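Local coordinates for protein SYE1 (Shewanella oneidensis, PDB 4AWT) that binds flavin mononucleotide and probably acts as an oxidoreductase on CH-CH groups with a nicotinamide cofactor, as in other Old Yellow Enzyme relatives, at residues Arg323-Asn328 with Pro340-His344; Pro329-Arg334 with Tyr360-Gln364. The protein carries 1 engineered substitution. One frame throughout, in Å; residues are numbered along the deposited sequence. Where two conformers were deposited one is given.

Contact 1 of 2, residues Arg323-Asn328 with Pro340-His344; sequences RPFIAN and PLAEH. With FMN (flavin mononucleotide), chain B; SO4 (sulfate ion), chain C.
The end of helix 323-327 meets the irregular segment 340-344 most closely at A327 and H344, whose CA atoms are 4.8 Å apart. N328, the first residue to leave helical backbone angles, pairs its amide with the backbone of A342: A342 N donates to N328 OD1 (2.9 Å) on an in-plane lone pair, and N328 ND2 returns a straighter bond to A342 O (2.9 Å, 159°). ND2 also donates to P324 O, almost in the amide plane, so three bonds fix the rotation of this group. Without the amide, as with an alanine here, A342 N, A342 O and P324 O would probably lose these partners and the 340-344 segment would be held less firmly at A342. The CB of A327 packs on H344 N (3.5 Å). R323 CG lies 3.7 Å from H344 CE1; beyond, the arginine bends at chi3 (-76°), bringing NE to FMN O1P (2.9 Å) and NH2 to FMN O2P. Its NH1 bonds a sulfate, probably from the crystallisation liquor, that R301 also holds. Helix 323-327 follows barrel strand 318-320, with F325 packed on strand 20-22 and on L331 and P332 of helix 331-337.

Contact 2 of 2, residues Pro329-Arg334 with Tyr360-Gln364; sequences PDLPER and YPTYQ
At the start of helix 331-337, which follows the phosphate-binding helix 323-327, itself just after the last strand, 318-320, of the eight-stranded barrel, D330 and R334 receive the C-terminal tail 360-364. The backbones approach most closely at D330 and T362, with CA atoms 5.7 Å apart. D330 stands at the N-cap position, but its carboxylate makes no capping bond and is spent on the tail and on R334. Its chi1 of 58° sets CG between the backbone N and the carbonyl carbon, and OD2 accepts a nearly linear bond from Y363 N (2.8 Å, 178°) on its syn side, somewhat out of the carboxylate plane. OD1 serves R334 side-on: NE approaches it at 2.8 Å from above the carboxylate plane, in a salt bridge, and NH2 adds a longer bond to the same oxygen. Both nitrogens keep OD1 in the guanidinium plane, which fixes how the arginine head is turned. Y363 CB then sits over the centre of one guanidinium face, 3.7 Å above the plane, and the tyrosine ring is inclined 64° to that plane, with R334 NH1 at the ring edge. With its side chain stretched from CG to NE, R334 carries the group from the helix to the tail. On the other flank, P329 CG lies 3.4 Å from Y360 O, and P329 CD packs on Y360 CB (4.1 Å). The Y363 ring stacks on Y339, Y360 OH bonds to V345 N, and the buried face of helix 331-337 places L331 against P324 and F325 of helix 323-327.

Overall arrangement
Both contacts lie on the same side of the chain's centre, their own centres about 8 Å apart. Along the chain their segments alternate: 323-328 and 329-334 run on without a break, then come 340-344 and finally 360-364, so two successive excursions of the C-terminal region return to one pair of consecutive helices, 323-327 and 331-337. The contacts also touch, with R334 NH1 probably donating to P340 O (3.0 Å) and the Y360 ring packing near I326 O. The arrangement therefore runs outward from the FMN phosphate, bound in contact 1 beside the last barrel strand, 318-320, to the terminal tail in contact 2.

Contact 1 of 2, residues Arg323-Asn328 with Pro340-His344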
ATOM      1  N   ARG A 323      -9.704   4.781   6.736  1.00  6.17           N
ATOM      2  CA  ARG A 323     -10.408   4.661   8.027  1.00  6.33           C
ATOM      3  C   ARG A 323     -11.893   4.490   7.851  1.00  6.05           C
ATOM      4  O   ARG A 323     -12.481   3.631   8.538  1.00  6.73           O
ATOM      5  CB  ARG A 323      -9.963   5.787   8.961  1.00  6.66           C
ATOM      6  CG  ARG A 323      -8.556   5.509   9.464  1.00  6.98           C
ATOM      7  CD  ARG A 323      -7.834   6.705  10.048  1.00  7.69           C
ATOM      8  NE  ARG A 323      -7.368   7.596   9.009  1.00  7.01           N
ATOM      9  CZ  ARG A 323      -6.547   8.598   9.240  1.00  7.81           C
ATOM     10  NH1 ARG A 323      -6.131   8.829  10.493  1.00  9.17           N
ATOM     11  NH2 ARG A 323      -6.109   9.365   8.229  1.00  8.19           N
ATOM     12  N   PRO A 324     -12.578   5.215   6.958  1.00  5.87           N
ATOM     13  CA  PRO A 324     -14.022   4.986   6.847  1.00  6.28           C
ATOM     14  C   PRO A 324     -14.383   3.578   6.381  1.00  5.78           C
ATOM     15  O   PRO A 324     -15.430   3.069   6.751  1.00  6.64           O
ATOM     16  CB  PRO A 324     -14.474   6.036   5.826  1.00  6.98           C
ATOM     17  CG  PRO A 324     -13.468   7.176   6.031  1.00  7.07           C
ATOM     18  CD  PRO A 324     -12.149   6.440   6.232  1.00  6.26           C
ATOM     19  N   PHE A 325     -13.539   2.939   5.556  1.00  5.88           N
ATOM     20  CA  PHE A 325     -13.848   1.571   5.139  1.00  5.88           C
ATOM     21  C   PHE A 325     -13.688   0.555   6.252  1.00  5.89           C
ATOM     22  O   PHE A 325     -14.286  -0.499   6.213  1.00  7.06           O
ATOM     23  CB  PHE A 325     -13.006   1.165   3.915  1.00  6.10           C
ATOM     24  CG  PHE A 325     -13.809   0.940   2.661  1.00  5.60           C
ATOM     25  CD1 PHE A 325     -14.913   0.113   2.673  1.00  6.49           C
ATOM     26  CD2 PHE A 325     -13.460   1.579   1.485  1.00  6.34           C
ATOM     27  CE1 PHE A 325     -15.641  -0.124   1.531  1.00  7.46           C
ATOM     28  CE2 PHE A 325     -14.186   1.340   0.320  1.00  7.44           C
ATOM     29  CZ  PHE A 325     -15.278   0.486   0.356  1.00  8.05           C
ATOM     30  N   ILE A 326     -12.884   0.853   7.269  1.00  6.12           N
ATOM     31  CA  ILE A 326     -12.782  -0.100   8.359  0.53  6.36           C
ATOM     32  C   ILE A 326     -14.134  -0.274   9.029  1.00  5.33           C
ATOM     33  O   ILE A 326     -14.552  -1.391   9.287  1.00  5.68           O
ATOM     34  CB  ILE A 326     -11.709   0.388   9.326  0.53  6.64           C
ATOM     35  CG1 ILE A 326     -10.357   0.303   8.610  0.53  7.95           C
ATOM     36  CG2 ILE A 326     -11.730  -0.338  10.664  0.53  5.27           C
ATOM     37  CD1 ILE A 326      -9.253   0.898   9.480  0.53 13.58           C
ATOM     38  N   ALA A 327     -14.810   0.838   9.299  1.00  5.81           N
ATOM     39  CA  ALA A 327     -16.021   0.826  10.087  1.00  6.06           C
ATOM     40  C   ALA A 327     -17.314   0.764   9.272  1.00  5.66           C
ATOM     41  O   ALA A 327     -18.375   0.607   9.852  1.00  6.70           O
ATOM     42  CB  ALA A 327     -16.060   2.049  10.996  1.00  7.55           C
ATOM     43  N   ASN A 328     -17.225   0.889   7.964  1.00  5.47           N
ATOM     44  CA  ASN A 328     -18.396   0.981   7.104  1.00  5.44           C
ATOM     45  C   ASN A 328     -18.197   0.021   5.944  1.00  5.45           C
ATOM     46  O   ASN A 328     -17.638   0.369   4.920  1.00  5.83           O
ATOM     47  CB  ASN A 328     -18.602   2.401   6.573  1.00  5.75           C
ATOM     48  CG  ASN A 328     -18.839   3.369   7.723  1.00  5.73           C
ATOM     49  OD1 ASN A 328     -19.966   3.508   8.189  1.00  6.25           O
ATOM     50  ND2 ASN A 328     -17.758   3.983   8.184  1.00  6.10           N
ATOM     51  N   PRO A 340     -25.110   8.376   7.630  1.00  7.47           N
ATOM     52  CA  PRO A 340     -23.998   8.638   8.544  1.00  7.56           C
ATOM     53  C   PRO A 340     -23.036   7.460   8.574  1.00  6.62           C
ATOM     54  O   PRO A 340     -23.409   6.308   8.503  1.00  7.19           O
ATOM     55  CB  PRO A 340     -24.716   8.813   9.895  1.00  8.59           C
ATOM     56  CG  PRO A 340     -25.995   8.012   9.745  1.00  9.63           C
ATOM     57  CD  PRO A 340     -26.404   8.287   8.311  1.00  8.49           C
ATOM     58  N   LEU A 341     -21.764   7.831   8.736  1.00  7.27           N
ATOM     59  CA  LEU A 341     -20.685   6.868   8.805  1.00  7.00           C
ATOM     60  C   LEU A 341     -20.423   6.461  10.239  1.00  7.25           C
ATOM     61  O   LEU A 341     -20.257   7.314  11.131  1.00  9.46           O
ATOM     62  CB  LEU A 341     -19.393   7.434   8.212  1.00  8.13           C
ATOM     63  CG  LEU A 341     -19.504   7.937   6.785  1.00  9.33           C
ATOM     64  CD1 LEU A 341     -18.084   8.220   6.249  1.00 12.96           C
ATOM     65  CD2 LEU A 341     -20.230   6.997   5.862  1.00  9.16           C
ATOM     66  N   ALA A 342     -20.314   5.175  10.488  1.00  6.42           N
ATOM     67  CA  ALA A 342     -19.773   4.701  11.744  1.00  6.25           C
ATOM     68  C   ALA A 342     -18.317   5.094  11.837  1.00  5.73           C
ATOM     69  O   ALA A 342     -17.642   5.281  10.821  1.00  6.53           O
ATOM     70  CB  ALA A 342     -19.930   3.210  11.848  1.00  6.75           C
ATOM     71  N   GLU A 343     -17.789   5.189  13.051  1.00  6.74           N
ATOM     72  CA  GLU A 343     -16.373   5.407  13.259  0.52  6.70           C
ATOM     73  C   GLU A 343     -15.714   4.152  13.810  1.00  6.52           C
ATOM     74  O   GLU A 343     -16.314   3.362  14.547  1.00  7.45           O
ATOM     75  CB  GLU A 343     -16.042   6.592  14.179  0.52  7.06           C
ATOM     76  CG  GLU A 343     -16.416   7.959  13.605  0.52 11.34           C
ATOM     77  CD  GLU A 343     -15.895   9.104  14.453  0.52 13.60           C
ATOM     78  OE1 GLU A 343     -16.539   9.588  15.389  0.52 17.03           O
ATOM     79  OE2 GLU A 343     -14.755   9.522  14.139  0.52 22.06           O
ATOM     80  N   HIS A 344     -14.446   3.977  13.421  1.00  6.90           N
ATOM     81  CA  HIS A 344     -13.704   2.809  13.810  1.00  7.12           C
ATOM     82  C   HIS A 344     -13.164   2.926  15.234  1.00  7.20           C
ATOM     83  O   HIS A 344     -12.952   4.035  15.766  1.00  7.84           O
ATOM     84  CB  HIS A 344     -12.531   2.539  12.858  1.00  7.98           C
ATOM     85  CG  HIS A 344     -11.372   3.461  13.024  1.00  8.21           C
ATOM     86  ND1 HIS A 344     -11.285   4.684  12.439  1.00  9.09           N
ATOM     87  CD2 HIS A 344     -10.242   3.312  13.779  1.00  9.24           C
ATOM     88  CE1 HIS A 344     -10.153   5.248  12.827  1.00 10.04           C
ATOM     89  NE2 HIS A 344      -9.481   4.438  13.640  1.00 10.30           N
TER
HETATM   90  N1  FMN B 500      -1.146   2.093   3.719  1.00  5.18           N
HETATM   91  C2  FMN B 500      -0.488   1.234   2.950  1.00  5.20           C
HETATM   92  O2  FMN B 500       0.009   1.575   1.844  1.00  5.40           O
HETATM   93  N3  FMN B 500      -0.332  -0.084   3.354  1.00  5.40           N
HETATM   94  C4  FMN B 500      -0.837  -0.572   4.548  1.00  5.30           C
HETATM   95  O4  FMN B 500      -0.741  -1.805   4.786  1.00  6.06           O
HETATM   96  C4A FMN B 500      -1.425   0.367   5.391  1.00  5.42           C
HETATM   97  N5  FMN B 500      -1.879  -0.008   6.655  1.00  6.04           N
HETATM   98  C5A FMN B 500      -2.832   0.840   7.282  1.00  5.73           C
HETATM   99  C6  FMN B 500      -3.510   0.401   8.392  1.00  6.52           C
HETATM  100  C7  FMN B 500      -4.488   1.198   9.033  1.00  6.70           C
HETATM  101  C7M FMN B 500      -5.278   0.596  10.170  1.00  8.76           C
HETATM  102  C8  FMN B 500      -4.709   2.454   8.554  1.00  6.42           C
HETATM  103  C8M FMN B 500      -5.760   3.363   9.159  1.00  8.28           C
HETATM  104  C9  FMN B 500      -4.009   2.922   7.423  1.00  6.03           C
HETATM  105  C9A FMN B 500      -3.072   2.120   6.769  1.00  5.63           C
HETATM  106  N10 FMN B 500      -2.413   2.560   5.602  1.00  5.60           N
HETATM  107  C10 FMN B 500      -1.645   1.663   4.884  1.00  5.36           C
HETATM  108  C1' FMN B 500      -2.730   3.881   5.052  1.00  5.53           C
HETATM  109  C2' FMN B 500      -4.086   3.933   4.325  1.00  5.16           C
HETATM  110  O2' FMN B 500      -4.037   3.194   3.117  1.00  5.37           O
HETATM  111  C3' FMN B 500      -4.490   5.345   3.948  1.00  5.38           C
HETATM  112  O3' FMN B 500      -3.624   5.904   2.972  1.00  5.56           O
HETATM  113  C4' FMN B 500      -4.607   6.325   5.129  1.00  5.69           C
HETATM  114  O4' FMN B 500      -5.292   5.745   6.229  1.00  5.99           O
HETATM  115  C5' FMN B 500      -5.204   7.658   4.721  1.00  5.87           C
HETATM  116  O5' FMN B 500      -6.550   7.506   4.240  1.00  5.68           O
HETATM  117  P   FMN B 500      -7.789   7.819   5.228  1.00  5.71           P
HETATM  118  O1P FMN B 500      -7.765   6.753   6.295  1.00  5.88           O
HETATM  119  O2P FMN B 500      -7.574   9.202   5.800  1.00  6.22           O
HETATM  120  O3P FMN B 500      -8.985   7.714   4.314  1.00  5.95           O
HETATM  121  S   SO4 C 501      -8.499   8.864  13.343  1.00 15.72           S
HETATM  122  O1  SO4 C 501      -7.228   8.050  13.042  1.00 16.03           O
HETATM  123  O2  SO4 C 501      -8.153  10.244  13.393  1.00 23.46           O
HETATM  124  O3  SO4 C 501      -9.359   8.877  12.037  1.00 21.60           O
HETATM  125  O4  SO4 C 501      -9.387   8.272  14.301  1.00 20.73           O

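Contact 2 of 2, residues Pro329-Arg334 with Tyr360-Gln364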
ATOM      1  N   PRO A 329     -18.627  -1.254   6.104  1.00  5.61           N
ATOM      2  CA  PRO A 329     -18.404  -2.207   5.022  1.00  5.88           C
ATOM      3  C   PRO A 329     -19.089  -1.794   3.732  1.00  5.82           C
ATOM      4  O   PRO A 329     -18.616  -2.072   2.636  1.00  6.23           O
ATOM      5  CB  PRO A 329     -18.934  -3.529   5.584  1.00  6.60           C
ATOM      6  CG  PRO A 329     -19.934  -3.115   6.649  1.00  6.78           C
ATOM      7  CD  PRO A 329     -19.313  -1.876   7.262  1.00  6.43           C
ATOM      8  N   ASP A 330     -20.246  -1.124   3.896  1.00  5.56           N
ATOM      9  CA  ASP A 330     -21.068  -0.571   2.858  1.00  5.70           C
ATOM     10  C   ASP A 330     -20.783   0.896   2.657  1.00  5.57           C
ATOM     11  O   ASP A 330     -21.683   1.706   2.353  1.00  5.91           O
ATOM     12  CB  ASP A 330     -22.554  -0.786   3.155  1.00  6.03           C
ATOM     13  CG  ASP A 330     -23.012  -0.196   4.450  1.00  6.36           C
ATOM     14  OD1 ASP A 330     -22.177   0.124   5.340  1.00  6.52           O
ATOM     15  OD2 ASP A 330     -24.246  -0.062   4.599  1.00  8.40           O
ATOM     16  N   LEU A 331     -19.508   1.312   2.756  1.00  5.74           N
ATOM     17  CA  LEU A 331     -19.167   2.705   2.591  1.00  5.61           C
ATOM     18  C   LEU A 331     -19.699   3.282   1.309  1.00  5.48           C
ATOM     19  O   LEU A 331     -20.259   4.398   1.334  1.00  5.80           O
ATOM     20  CB  LEU A 331     -17.641   2.902   2.699  1.00  5.74           C
ATOM     21  CG  LEU A 331     -17.215   4.354   2.566  1.00  5.78           C
ATOM     22  CD1 LEU A 331     -17.681   5.215   3.705  1.00  6.79           C
ATOM     23  CD2 LEU A 331     -15.701   4.425   2.432  1.00  6.79           C
ATOM     24  N   PRO A 332     -19.591   2.624   0.150  1.00  5.71           N
ATOM     25  CA  PRO A 332     -20.107   3.250  -1.089  1.00  6.20           C
ATOM     26  C   PRO A 332     -21.594   3.623  -0.955  1.00  5.98           C
ATOM     27  O   PRO A 332     -21.966   4.765  -1.301  1.00  6.93           O
ATOM     28  CB  PRO A 332     -19.812   2.229  -2.160  1.00  6.55           C
ATOM     29  CG  PRO A 332     -18.577   1.485  -1.633  1.00  6.49           C
ATOM     30  CD  PRO A 332     -18.870   1.369  -0.146  1.00  6.11           C
ATOM     31  N   GLU A 333     -22.414   2.725  -0.494  1.00  6.37           N
ATOM     32  CA  GLU A 333     -23.846   3.041  -0.340  1.00  6.80           C
ATOM     33  C   GLU A 333     -24.060   4.198   0.569  1.00  6.38           C
ATOM     34  O   GLU A 333     -24.923   5.045   0.352  1.00  6.87           O
ATOM     35  CB  GLU A 333     -24.599   1.804   0.135  1.00  9.03           C
ATOM     36  CG  GLU A 333     -26.089   1.955   0.170  1.00 12.28           C
ATOM     37  CD  GLU A 333     -26.761   1.849  -1.164  1.00 12.75           C
ATOM     38  OE1 GLU A 333     -26.081   1.719  -2.218  1.00 18.39           O
ATOM     39  OE2 GLU A 333     -27.982   2.007  -1.231  1.00 18.78           O
ATOM     40  N   ARG A 334     -23.298   4.270   1.671  1.00  6.23           N
ATOM     41  CA  ARG A 334     -23.442   5.367   2.592  1.00  6.11           C
ATOM     42  C   ARG A 334     -23.032   6.682   1.960  1.00  6.13           C
ATOM     43  O   ARG A 334     -23.728   7.701   2.133  1.00  7.01           O
ATOM     44  CB  ARG A 334     -22.647   5.138   3.881  1.00  6.13           C
ATOM     45  CG  ARG A 334     -23.046   3.916   4.641  1.00  6.08           C
ATOM     46  CD  ARG A 334     -22.439   3.894   6.020  1.00  6.42           C
ATOM     47  NE  ARG A 334     -22.583   2.615   6.650  1.00  5.90           N
ATOM     48  CZ  ARG A 334     -22.764   2.387   7.954  1.00  5.76           C
ATOM     49  NH1 ARG A 334     -23.030   3.365   8.810  1.00  6.13           N
ATOM     50  NH2 ARG A 334     -22.719   1.156   8.374  1.00  6.67           N
ATOM     51  N   TYR A 360     -18.572  -4.878  12.067  1.00  6.71           N
ATOM     52  CA  TYR A 360     -19.156  -3.594  11.801  1.00  6.58           C
ATOM     53  C   TYR A 360     -20.362  -3.798  10.895  1.00  6.62           C
ATOM     54  O   TYR A 360     -20.186  -4.340   9.792  1.00  7.73           O
ATOM     55  CB  TYR A 360     -18.188  -2.639  11.174  1.00  6.38           C
ATOM     56  CG  TYR A 360     -17.069  -2.130  12.026  1.00  6.39           C
ATOM     57  CD1 TYR A 360     -17.248  -1.045  12.877  1.00  6.74           C
ATOM     58  CD2 TYR A 360     -15.802  -2.699  11.981  1.00  6.19           C
ATOM     59  CE1 TYR A 360     -16.205  -0.521  13.621  1.00  7.22           C
ATOM     60  CE2 TYR A 360     -14.766  -2.208  12.741  1.00  6.66           C
ATOM     61  CZ  TYR A 360     -14.969  -1.119  13.550  1.00  6.77           C
ATOM     62  OH  TYR A 360     -13.942  -0.557  14.288  1.00  8.04           O
ATOM     63  N   PRO A 361     -21.563  -3.432  11.292  1.00  7.21           N
ATOM     64  CA  PRO A 361     -22.735  -3.713  10.426  1.00  8.64           C
ATOM     65  C   PRO A 361     -22.857  -2.813   9.235  1.00  7.12           C
ATOM     66  O   PRO A 361     -22.317  -1.697   9.179  1.00  6.93           O
ATOM     67  CB  PRO A 361     -23.914  -3.526  11.362  1.00 11.28           C
ATOM     68  CG  PRO A 361     -23.441  -2.702  12.382  1.00 15.06           C
ATOM     69  CD  PRO A 361     -21.952  -2.850  12.577  1.00  8.29           C
ATOM     70  N   THR A 362     -23.620  -3.298   8.263  1.00  7.66           N
ATOM     71  CA  THR A 362     -24.129  -2.409   7.246  1.00  7.66           C
ATOM     72  C   THR A 362     -25.154  -1.461   7.833  1.00  7.44           C
ATOM     73  O   THR A 362     -25.703  -1.670   8.913  1.00  8.34           O
ATOM     74  CB  THR A 362     -24.729  -3.209   6.078  1.00  9.05           C
ATOM     75  OG1 THR A 362     -25.790  -4.011   6.591  1.00 12.06           O
ATOM     76  CG2 THR A 362     -23.676  -4.107   5.423  1.00 10.13           C
ATOM     77  N   TYR A 363     -25.402  -0.378   7.096  1.00  7.21           N
ATOM     78  CA  TYR A 363     -26.290   0.674   7.590  1.00  7.15           C
ATOM     79  C   TYR A 363     -27.717   0.158   7.677  1.00  8.30           C
ATOM     80  O   TYR A 363     -28.239  -0.472   6.749  1.00 10.63           O
ATOM     81  CB  TYR A 363     -26.241   1.858   6.614  1.00  7.60           C
ATOM     82  CG  TYR A 363     -27.139   2.993   7.083  1.00  6.92           C
ATOM     83  CD1 TYR A 363     -26.801   3.730   8.211  1.00  7.44           C
ATOM     84  CD2 TYR A 363     -28.328   3.284   6.449  1.00  7.69           C
ATOM     85  CE1 TYR A 363     -27.604   4.729   8.667  1.00  8.25           C
ATOM     86  CE2 TYR A 363     -29.156   4.294   6.899  1.00  8.15           C
ATOM     87  CZ  TYR A 363     -28.781   5.014   8.010  1.00  7.97           C
ATOM     88  OH  TYR A 363     -29.573   6.027   8.462  1.00 10.50           O
ATOM     89  N   GLN A 364     -28.367   0.483   8.774  1.00  9.41           N
ATOM     90  CA  GLN A 364     -29.804   0.168   8.921  1.00 12.87           C
ATOM     91  C   GLN A 364     -30.451   1.368   9.579  1.00 10.31           C
ATOM     92  O   GLN A 364     -30.079   1.712  10.720  1.00 11.82           O
ATOM     93  CB  GLN A 364     -29.965  -1.104   9.790  1.00 20.91           C
ATOM     94  CG  GLN A 364     -31.371  -1.368  10.095  1.00 21.88           C
ATOM     95  CD  GLN A 364     -32.323  -1.608   8.968  1.00 34.92           C
ATOM     96  OE1 GLN A 364     -32.122  -2.651   8.338  1.00 49.56           O
ATOM     97  NE2 GLN A 364     -33.290  -0.686   8.847  1.00 39.11           N
TER